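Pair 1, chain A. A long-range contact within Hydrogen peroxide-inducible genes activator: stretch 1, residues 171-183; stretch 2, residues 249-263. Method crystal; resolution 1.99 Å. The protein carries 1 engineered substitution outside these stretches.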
# COMPACT_ATOMS: atom_id res chain seq x y z
N ASP A 171 16.35 4.84 -30.38
CA ASP A 171 16.90 5.80 -29.42
C ASP A 171 16.06 7.09 -29.43
O ASP A 171 15.84 7.68 -30.49
CB ASP A 171 18.35 6.13 -29.78
CG ASP A 171 19.27 4.99 -29.52
OD1 ASP A 171 19.06 4.25 -28.55
OD2 ASP A 171 20.25 4.82 -30.28
N GLU A 172 15.57 7.48 -28.27
CA GLU A 172 14.72 8.66 -28.15
C GLU A 172 15.50 9.73 -27.42
O GLU A 172 15.93 9.51 -26.26
CB GLU A 172 13.47 8.34 -27.35
CG GLU A 172 12.57 9.52 -27.09
CD GLU A 172 11.23 9.14 -26.51
OE1 GLU A 172 11.14 8.04 -25.89
OE2 GLU A 172 10.28 9.96 -26.66
N ASP A 173 15.66 10.89 -28.05
CA ASP A 173 16.40 11.99 -27.44
C ASP A 173 15.63 12.58 -26.27
O ASP A 173 14.41 12.51 -26.23
CB ASP A 173 16.70 13.08 -28.48
CG ASP A 173 17.79 12.67 -29.47
OD1 ASP A 173 18.80 12.00 -29.07
OD2 ASP A 173 17.66 13.03 -30.65
N PHE A 174 16.37 13.13 -25.31
CA PHE A 174 15.78 14.04 -24.33
C PHE A 174 15.84 15.50 -24.84
O PHE A 174 16.54 15.82 -25.78
CB PHE A 174 16.52 13.98 -23.00
CG PHE A 174 16.59 12.61 -22.40
CD1 PHE A 174 15.44 11.87 -22.23
CD2 PHE A 174 17.80 12.07 -21.99
CE1 PHE A 174 15.49 10.60 -21.69
CE2 PHE A 174 17.86 10.82 -21.44
CZ PHE A 174 16.70 10.08 -21.29
N ILE A 175 15.06 16.33 -24.18
CA ILE A 175 15.07 17.76 -24.35
C ILE A 175 14.98 18.37 -22.95
O ILE A 175 14.37 17.80 -22.06
CB ILE A 175 13.89 18.23 -25.21
CG1 ILE A 175 14.03 19.72 -25.60
CG2 ILE A 175 12.53 17.99 -24.53
CD1 ILE A 175 13.22 20.12 -26.82
N VAL A 176 15.63 19.51 -22.77
CA VAL A 176 15.62 20.26 -21.51
C VAL A 176 14.41 21.18 -21.49
O VAL A 176 14.14 21.87 -22.46
CB VAL A 176 16.90 21.09 -21.35
CG1 VAL A 176 16.91 21.83 -20.02
CG2 VAL A 176 18.14 20.21 -21.47
N VAL A 177 13.68 21.18 -20.40
CA VAL A 177 12.49 21.99 -20.25
C VAL A 177 12.68 22.91 -19.05
O VAL A 177 13.03 22.46 -17.96
CB VAL A 177 11.23 21.11 -20.04
CG1 VAL A 177 9.98 21.98 -19.92
CG2 VAL A 177 11.11 20.12 -21.18
N THR A 178 12.44 24.20 -19.25
CA THR A 178 12.66 25.23 -18.23
C THR A 178 11.48 26.17 -18.20
O THR A 178 10.64 26.15 -19.11
CB THR A 178 13.89 26.06 -18.58
OG1 THR A 178 13.66 26.87 -19.76
CG2 THR A 178 15.11 25.15 -18.83
N ALA A 179 11.42 27.02 -17.17
CA ALA A 179 10.50 28.13 -17.19
C ALA A 179 10.86 29.05 -18.36
O ALA A 179 12.01 29.14 -18.79
CB ALA A 179 10.54 28.90 -15.88
N SER A 180 9.85 29.71 -18.88
CA SER A 180 10.02 30.72 -19.95
C SER A 180 11.13 31.75 -19.71
O SER A 180 11.85 32.10 -20.64
CB SER A 180 8.72 31.50 -20.10
OG SER A 180 7.80 30.64 -20.70
N ASP A 181 11.25 32.22 -18.49
CA ASP A 181 12.27 33.25 -18.16
C ASP A 181 13.67 32.69 -17.78
O ASP A 181 14.55 33.44 -17.45
CB ASP A 181 11.73 34.18 -17.07
CG ASP A 181 11.56 33.50 -15.72
OD1 ASP A 181 11.78 32.29 -15.60
OD2 ASP A 181 11.13 34.16 -14.75
N HIS A 182 13.89 31.38 -17.88
CA HIS A 182 15.17 30.80 -17.55
C HIS A 182 16.19 31.18 -18.59
O HIS A 182 15.88 31.31 -19.77
CB HIS A 182 15.04 29.28 -17.39
CG HIS A 182 16.31 28.60 -16.97
ND1 HIS A 182 17.25 28.10 -17.84
CD2 HIS A 182 16.76 28.32 -15.72
CE1 HIS A 182 18.23 27.55 -17.14
NE2 HIS A 182 17.97 27.69 -15.86
N PRO A 183 17.45 31.37 -18.16
CA PRO A 183 18.46 31.80 -19.16
C PRO A 183 18.79 30.83 -20.32
O PRO A 183 19.28 31.25 -21.35
CB PRO A 183 19.70 32.06 -18.29
CG PRO A 183 19.43 31.38 -16.96
CD PRO A 183 17.95 31.53 -16.78
N GLY A 249 12.15 24.77 -10.63
CA GLY A 249 13.22 23.95 -11.20
C GLY A 249 13.06 23.71 -12.69
O GLY A 249 12.18 24.28 -13.34
N SER A 250 13.95 22.90 -13.23
CA SER A 250 13.96 22.52 -14.63
C SER A 250 13.93 21.01 -14.71
O SER A 250 14.16 20.32 -13.69
CB SER A 250 15.24 23.04 -15.27
OG SER A 250 15.30 24.46 -15.21
N THR A 251 13.70 20.46 -15.90
CA THR A 251 13.77 19.01 -16.07
C THR A 251 14.18 18.60 -17.48
O THR A 251 14.45 19.45 -18.33
CB THR A 251 12.45 18.34 -15.61
OG1 THR A 251 12.65 16.94 -15.31
CG2 THR A 251 11.36 18.49 -16.67
N LEU A 252 14.31 17.30 -17.67
CA LEU A 252 14.48 16.71 -19.01
C LEU A 252 13.31 15.76 -19.28
O LEU A 252 12.90 15.03 -18.39
CB LEU A 252 15.80 15.99 -19.17
CG LEU A 252 17.07 16.82 -19.35
CD1 LEU A 252 17.44 17.61 -18.09
CD2 LEU A 252 18.23 15.97 -19.79
N VAL A 253 12.77 15.81 -20.49
CA VAL A 253 11.72 14.89 -20.90
C VAL A 253 12.09 14.23 -22.23
O VAL A 253 12.88 14.76 -23.02
CB VAL A 253 10.33 15.54 -20.97
CG1 VAL A 253 9.97 16.15 -19.63
CG2 VAL A 253 10.24 16.55 -22.11
N PRO A 254 11.53 13.05 -22.49
CA PRO A 254 11.72 12.44 -23.82
C PRO A 254 11.01 13.25 -24.87
O PRO A 254 9.95 13.81 -24.59
CB PRO A 254 11.05 11.07 -23.68
CG PRO A 254 10.78 10.90 -22.23
CD PRO A 254 10.66 12.23 -21.62
N ILE A 255 11.57 13.33 -26.08
CA ILE A 255 10.97 14.16 -27.11
C ILE A 255 9.53 13.80 -27.51
O ILE A 255 8.76 14.69 -27.88
CB ILE A 255 11.83 14.29 -28.37
CG1 ILE A 255 12.14 12.94 -29.03
CG2 ILE A 255 13.10 15.10 -28.05
CD1 ILE A 255 12.63 13.16 -30.45
N SER A 256 9.14 12.54 -27.38
CA SER A 256 7.74 12.15 -27.65
C SER A 256 6.77 12.82 -26.71
O SER A 256 5.62 12.98 -27.05
CB SER A 256 7.53 10.63 -27.60
OG SER A 256 7.75 10.12 -26.29
N ALA A 257 7.22 13.23 -25.52
CA ALA A 257 6.36 13.98 -24.60
C ALA A 257 6.03 15.43 -25.03
O ALA A 257 5.07 16.03 -24.50
CB ALA A 257 6.94 13.99 -23.20
N ILE A 258 6.82 16.00 -25.92
CA ILE A 258 6.72 17.44 -26.24
C ILE A 258 5.31 17.94 -26.49
O ILE A 258 4.86 18.86 -25.82
CB ILE A 258 7.74 17.82 -27.33
CG1 ILE A 258 9.15 17.83 -26.73
CG2 ILE A 258 7.45 19.20 -27.93
CD1 ILE A 258 10.26 17.83 -27.76
N PRO A 259 4.57 17.30 -27.42
CA PRO A 259 3.26 17.90 -27.73
C PRO A 259 2.27 17.81 -26.59
O PRO A 259 1.30 18.53 -26.59
CB PRO A 259 2.74 17.09 -28.92
CG PRO A 259 3.91 16.35 -29.44
CD PRO A 259 4.89 16.18 -28.31
N TRP A 260 2.50 16.89 -25.66
CA TRP A 260 1.53 16.59 -24.60
C TRP A 260 1.82 17.31 -23.30
O TRP A 260 0.92 17.49 -22.52
CB TRP A 260 1.50 15.07 -24.36
CG TRP A 260 1.12 14.34 -25.60
CD1 TRP A 260 1.94 13.75 -26.47
CD2 TRP A 260 -0.20 14.24 -26.14
NE1 TRP A 260 1.22 13.22 -27.53
CE2 TRP A 260 -0.10 13.47 -27.32
CE3 TRP A 260 -1.45 14.67 -25.71
CZ2 TRP A 260 -1.20 13.21 -28.13
CZ3 TRP A 260 -2.57 14.37 -26.51
CH2 TRP A 260 -2.43 13.66 -27.71
N GLU A 261 3.08 17.66 -23.08
CA GLU A 261 3.54 18.21 -21.82
C GLU A 261 4.17 19.60 -21.92
O GLU A 261 4.09 20.36 -20.95
CB GLU A 261 4.59 17.26 -21.19
CG GLU A 261 4.19 15.80 -21.01
CD GLU A 261 3.04 15.52 -20.02
OE1 GLU A 261 2.56 16.47 -19.38
OE2 GLU A 261 2.60 14.32 -19.89
N CYS A 262 4.81 19.92 -23.05
CA CYS A 262 5.71 21.08 -23.15
C CYS A 262 5.20 22.27 -23.92
O CYS A 262 5.97 23.19 -24.15
CB CYS A 262 7.02 20.68 -23.82
SG CYS A 262 7.81 19.34 -22.99
N THR A 263 3.92 22.25 -24.31
CA THR A 263 3.31 23.37 -25.04
C THR A 263 2.47 24.25 -24.15
O THR A 263 2.01 25.31 -24.60
CB THR A 263 2.43 22.87 -26.19
OG1 THR A 263 1.35 22.10 -25.67
CG2 THR A 263 3.26 22.02 -27.16
O HOH W 1 13.22 26.46 -15.03

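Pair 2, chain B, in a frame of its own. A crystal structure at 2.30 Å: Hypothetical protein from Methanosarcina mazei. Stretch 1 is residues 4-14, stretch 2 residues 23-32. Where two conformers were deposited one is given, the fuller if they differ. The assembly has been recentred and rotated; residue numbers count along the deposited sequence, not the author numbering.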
# COMPACT_ATOMS: atom_id res chain seq x y z
N THR B 4 -16.74 10.49 16.26
CA THR B 4 -15.34 10.65 16.84
C THR B 4 -14.28 11.10 15.81
O THR B 4 -13.10 11.35 16.18
CB THR B 4 -14.86 9.37 17.54
OG1 THR B 4 -14.32 8.45 16.57
CG2 THR B 4 -16.02 8.71 18.26
N PHE B 5 -14.71 11.21 14.54
CA PHE B 5 -13.97 11.97 13.50
C PHE B 5 -15.00 12.61 12.56
O PHE B 5 -16.13 12.10 12.41
CB PHE B 5 -12.99 11.07 12.70
CG PHE B 5 -13.66 9.92 11.93
CD1 PHE B 5 -14.02 8.73 12.59
CD2 PHE B 5 -13.90 10.02 10.57
CE1 PHE B 5 -14.63 7.69 11.91
CE2 PHE B 5 -14.51 8.98 9.87
CZ PHE B 5 -14.88 7.81 10.55
N GLU B 6 -14.61 13.71 11.92
CA GLU B 6 -15.48 14.42 10.97
C GLU B 6 -15.08 14.14 9.52
O GLU B 6 -15.93 13.72 8.72
CB GLU B 6 -15.45 15.94 11.20
CG GLU B 6 -15.30 16.40 12.66
CD GLU B 6 -16.65 16.53 13.41
OE1 GLU B 6 -16.71 17.39 14.35
OE2 GLU B 6 -17.63 15.80 13.07
N LYS B 7 -13.80 14.36 9.20
CA LYS B 7 -13.31 14.28 7.80
C LYS B 7 -12.68 12.92 7.43
O LYS B 7 -12.21 12.17 8.32
CB LYS B 7 -12.32 15.42 7.49
CG LYS B 7 -12.58 16.70 8.33
CD LYS B 7 -12.03 17.97 7.68
CE LYS B 7 -13.06 18.63 6.73
NZ LYS B 7 -14.34 18.99 7.43
N VAL B 8 -12.69 12.61 6.13
CA VAL B 8 -11.94 11.47 5.62
C VAL B 8 -10.86 11.85 4.57
O VAL B 8 -11.05 12.74 3.74
CB VAL B 8 -12.85 10.30 5.16
CG1 VAL B 8 -13.69 9.83 6.32
CG2 VAL B 8 -13.74 10.69 4.04
N TYR B 9 -9.71 11.18 4.66
CA TYR B 9 -8.62 11.37 3.72
C TYR B 9 -8.79 10.40 2.53
O TYR B 9 -8.81 9.18 2.74
CB TYR B 9 -7.29 11.13 4.45
CG TYR B 9 -6.92 12.18 5.51
CD1 TYR B 9 -7.81 13.22 5.85
CD2 TYR B 9 -5.66 12.14 6.15
CE1 TYR B 9 -7.47 14.19 6.80
CE2 TYR B 9 -5.31 13.10 7.10
CZ TYR B 9 -6.22 14.14 7.42
OH TYR B 9 -5.89 15.10 8.38
N HIS B 10 -8.92 10.95 1.31
CA HIS B 10 -8.91 10.18 0.06
C HIS B 10 -7.46 10.01 -0.42
O HIS B 10 -6.81 10.98 -0.88
CB HIS B 10 -9.75 10.85 -1.03
CG HIS B 10 -11.16 11.15 -0.59
ND1 HIS B 10 -12.26 10.85 -1.37
CD2 HIS B 10 -11.65 11.72 0.54
CE1 HIS B 10 -13.37 11.22 -0.74
NE2 HIS B 10 -13.02 11.75 0.42
N LEU B 11 -6.96 8.76 -0.30
CA LEU B 11 -5.55 8.44 -0.52
C LEU B 11 -5.40 7.64 -1.79
O LEU B 11 -6.21 6.75 -2.04
CB LEU B 11 -5.02 7.59 0.66
CG LEU B 11 -5.05 8.25 2.04
CD1 LEU B 11 -4.54 7.27 3.11
CD2 LEU B 11 -4.26 9.62 2.11
N LYS B 12 -4.40 7.94 -2.61
CA LYS B 12 -4.00 6.95 -3.62
C LYS B 12 -2.77 6.22 -3.13
O LYS B 12 -1.89 6.81 -2.51
CB LYS B 12 -3.73 7.58 -4.97
CG LYS B 12 -3.61 6.57 -6.09
CD LYS B 12 -3.28 7.28 -7.38
CE LYS B 12 -2.94 6.24 -8.44
NZ LYS B 12 -2.39 6.80 -9.70
N LEU B 13 -2.77 4.91 -3.36
CA LEU B 13 -1.65 4.02 -3.01
C LEU B 13 -1.15 3.35 -4.27
O LEU B 13 -1.94 2.67 -4.95
CB LEU B 13 -2.09 2.92 -2.06
CG LEU B 13 -2.98 3.31 -0.87
CD1 LEU B 13 -3.28 2.09 -0.04
CD2 LEU B 13 -2.38 4.42 -0.03
N SER B 14 0.13 3.56 -4.61
CA SER B 14 0.69 2.94 -5.80
C SER B 14 1.96 2.18 -5.50
O SER B 14 2.86 2.67 -4.83
CB SER B 14 0.90 3.97 -6.94
OG SER B 14 2.15 4.65 -6.88
N TRP B 23 -2.44 0.08 -8.41
CA TRP B 23 -2.88 1.10 -7.45
C TRP B 23 -4.24 0.78 -6.87
O TRP B 23 -4.98 -0.03 -7.44
CB TRP B 23 -2.90 2.52 -8.05
CG TRP B 23 -3.88 2.69 -9.23
CD1 TRP B 23 -3.59 2.48 -10.55
CD2 TRP B 23 -5.27 3.01 -9.17
NE1 TRP B 23 -4.69 2.68 -11.31
CE2 TRP B 23 -5.75 2.98 -10.50
CE3 TRP B 23 -6.18 3.28 -8.12
CZ2 TRP B 23 -7.11 3.25 -10.84
CZ3 TRP B 23 -7.52 3.55 -8.45
CH2 TRP B 23 -7.96 3.57 -9.82
N ARG B 24 -4.52 1.42 -5.74
CA ARG B 24 -5.81 1.38 -5.02
C ARG B 24 -6.16 2.76 -4.51
O ARG B 24 -5.28 3.57 -4.16
CB ARG B 24 -5.74 0.46 -3.79
CG ARG B 24 -4.95 -0.78 -4.01
CD ARG B 24 -5.79 -1.71 -4.81
NE ARG B 24 -5.31 -3.10 -4.86
CZ ARG B 24 -4.84 -3.66 -5.95
NH1 ARG B 24 -4.55 -4.92 -5.94
NH2 ARG B 24 -4.68 -2.96 -7.07
N ARG B 25 -7.44 3.07 -4.49
CA ARG B 25 -7.86 4.32 -3.85
C ARG B 25 -8.68 3.95 -2.62
O ARG B 25 -9.55 3.11 -2.69
CB ARG B 25 -8.61 5.25 -4.85
CG ARG B 25 -7.78 6.45 -5.26
CD ARG B 25 -8.47 7.40 -6.26
NE ARG B 25 -7.99 6.99 -7.56
CZ ARG B 25 -7.11 7.61 -8.33
NH1 ARG B 25 -6.64 8.80 -8.04
NH2 ARG B 25 -6.74 7.02 -9.44
N ILE B 26 -8.33 4.50 -1.47
CA ILE B 26 -9.06 4.22 -0.24
C ILE B 26 -9.40 5.52 0.48
O ILE B 26 -8.70 6.53 0.31
CB ILE B 26 -8.26 3.28 0.74
CG1 ILE B 26 -7.01 3.98 1.31
CG2 ILE B 26 -8.00 1.89 0.11
CD1 ILE B 26 -6.24 3.20 2.44
N GLN B 27 -10.46 5.50 1.30
CA GLN B 27 -10.72 6.65 2.18
C GLN B 27 -10.57 6.23 3.66
O GLN B 27 -11.14 5.22 4.10
CB GLN B 27 -12.09 7.24 1.90
CG GLN B 27 -12.30 7.68 0.45
CD GLN B 27 -13.72 8.12 0.19
OE1 GLN B 27 -14.43 8.46 1.14
NE2 GLN B 27 -14.15 8.13 -1.08
N VAL B 28 -9.80 6.99 4.42
CA VAL B 28 -9.58 6.63 5.83
C VAL B 28 -10.05 7.72 6.82
O VAL B 28 -10.04 8.89 6.46
CB VAL B 28 -8.08 6.23 6.09
CG1 VAL B 28 -7.73 4.98 5.34
CG2 VAL B 28 -7.13 7.36 5.72
N PRO B 29 -10.49 7.33 8.04
CA PRO B 29 -10.76 8.35 9.05
C PRO B 29 -9.56 9.26 9.25
O PRO B 29 -8.40 8.78 9.27
CB PRO B 29 -11.03 7.52 10.33
CG PRO B 29 -11.57 6.22 9.83
CD PRO B 29 -10.79 5.97 8.55
N GLU B 30 -9.84 10.55 9.39
CA GLU B 30 -8.80 11.55 9.63
C GLU B 30 -8.00 11.29 10.91
O GLU B 30 -6.82 11.63 10.98
CB GLU B 30 -9.40 12.98 9.60
CG GLU B 30 -10.39 13.28 10.75
CD GLU B 30 -10.84 14.75 10.81
OE1 GLU B 30 -10.15 15.63 10.23
OE2 GLU B 30 -11.89 15.01 11.45
N ASN B 31 -8.61 10.67 11.92
CA ASN B 31 -7.94 10.43 13.21
C ASN B 31 -7.05 9.16 13.25
O ASN B 31 -6.55 8.74 14.32
CB ASN B 31 -8.94 10.49 14.37
CG ASN B 31 -9.91 9.29 14.38
OD1 ASN B 31 -10.08 8.58 13.37
ND2 ASN B 31 -10.56 9.08 15.53
N TYR B 32 -6.88 8.56 12.09
CA TYR B 32 -6.06 7.37 11.91
C TYR B 32 -4.61 7.61 12.27
O TYR B 32 -4.07 8.67 11.98
CB TYR B 32 -6.13 6.89 10.46
CG TYR B 32 -6.93 5.61 10.28
CD1 TYR B 32 -7.96 5.26 11.16
CD2 TYR B 32 -6.67 4.76 9.20
CE1 TYR B 32 -8.67 4.09 10.99
CE2 TYR B 32 -7.37 3.61 9.02
CZ TYR B 32 -8.37 3.27 9.90
OH TYR B 32 -9.06 2.08 9.71

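Pair 1 and pair 2 are built on the same antiparallel two-strand ladder, which ends in a proline followed by a turn of the chain. The N-to-C directions of the strands make angles of 147° in pair 1 and 151° in pair 2, with a closest approach of 4.5 Å in both, and 14 central residues superpose with an RMSD of 0.6 Å. In this frame D173(A) to T178(A) fall on K7(B) to K12(B), and S250(A) to I255(A) on R25(B) to E30(B).

The backbone hydrogen bonds follow the same register. I175(A) N donates to V253(A) O (2.9 Å) and, in return, V253(A) N to I175(A) O (3.0 Å); the matching residues Y9(B) and V28(B) do the same, Y9(B) N to V28(B) O and V28(B) N to Y9(B) O both measuring 2.9 Å. The next hydrogen-bonded pair, V177(A) with T251(A), corresponds to L11(B) with I26(B). Beyond the proline, whose nitrogen has no hydrogen to give, the following amide closes the ladder: I255(A) N donates to D173(A) O at 3.0 Å, and E30(B) N to K7(B) O at 3.1 Å.

On the face carrying I175(A), V177(A), T251(A) and V253(A), both pairs are largely apolar. The valine present at this position in both pairs, V253(A) and V28(B), nearly superimposes, side chain included. In pair 1, V253(A) CG2 lies 3.6 Å from I175(A) CG2 and 3.8 Å from V177(A) CG2. In pair 2, the longer L11(B) reaches the same valine, with CD1 3.7 Å from V28(B) CG2, while Y9(B) CB stands 4.0 Å from that methyl. The Y9(B) ring extends farther and receives E30(B) CA over its face, 4.2 Å from the ring centroid. At the corresponding place in pair 1, I255(A) offers an aliphatic branch instead, its CG2 4.3 Å from I175(A) CB.

The opposite face changes character more sharply. V176(A) and L252(A) meet as hydrocarbons, CG2 to CG at 4.1 Å. Their counterparts are H10(B) and Q27(B), and here the polar side chains pack by their flat and aliphatic parts: Q27(B) CG sits over the imidazole of H10(B), 3.8 Å from its centroid. T178(A) and S250(A) make a small contact, CG2 to OG at 3.7 Å, where K12(B) CD lies over the guanidinium of R25(B), 3.7 Å from NH1.

The clearest exchange is at the turn, where each pair uses one glutamate carboxylate to accept two hydrogen bonds, but from opposite stretches: from the first strand in pair 1, and from the turn after the second strand in pair 2. In pair 1, E172(A) OE2 accepts from S256(A) N (2.9 Å) and S256(A) OG (2.6 Å), so the first strand reaches across to the turn. In pair 2, E30(B), at the position of I255(A), reaches back: its OE2 accepts from E6(B) N at 3.1 Å and from K7(B) N at 3.0 Å. E6(B), matched to E172(A), turns its end away from the other stretch.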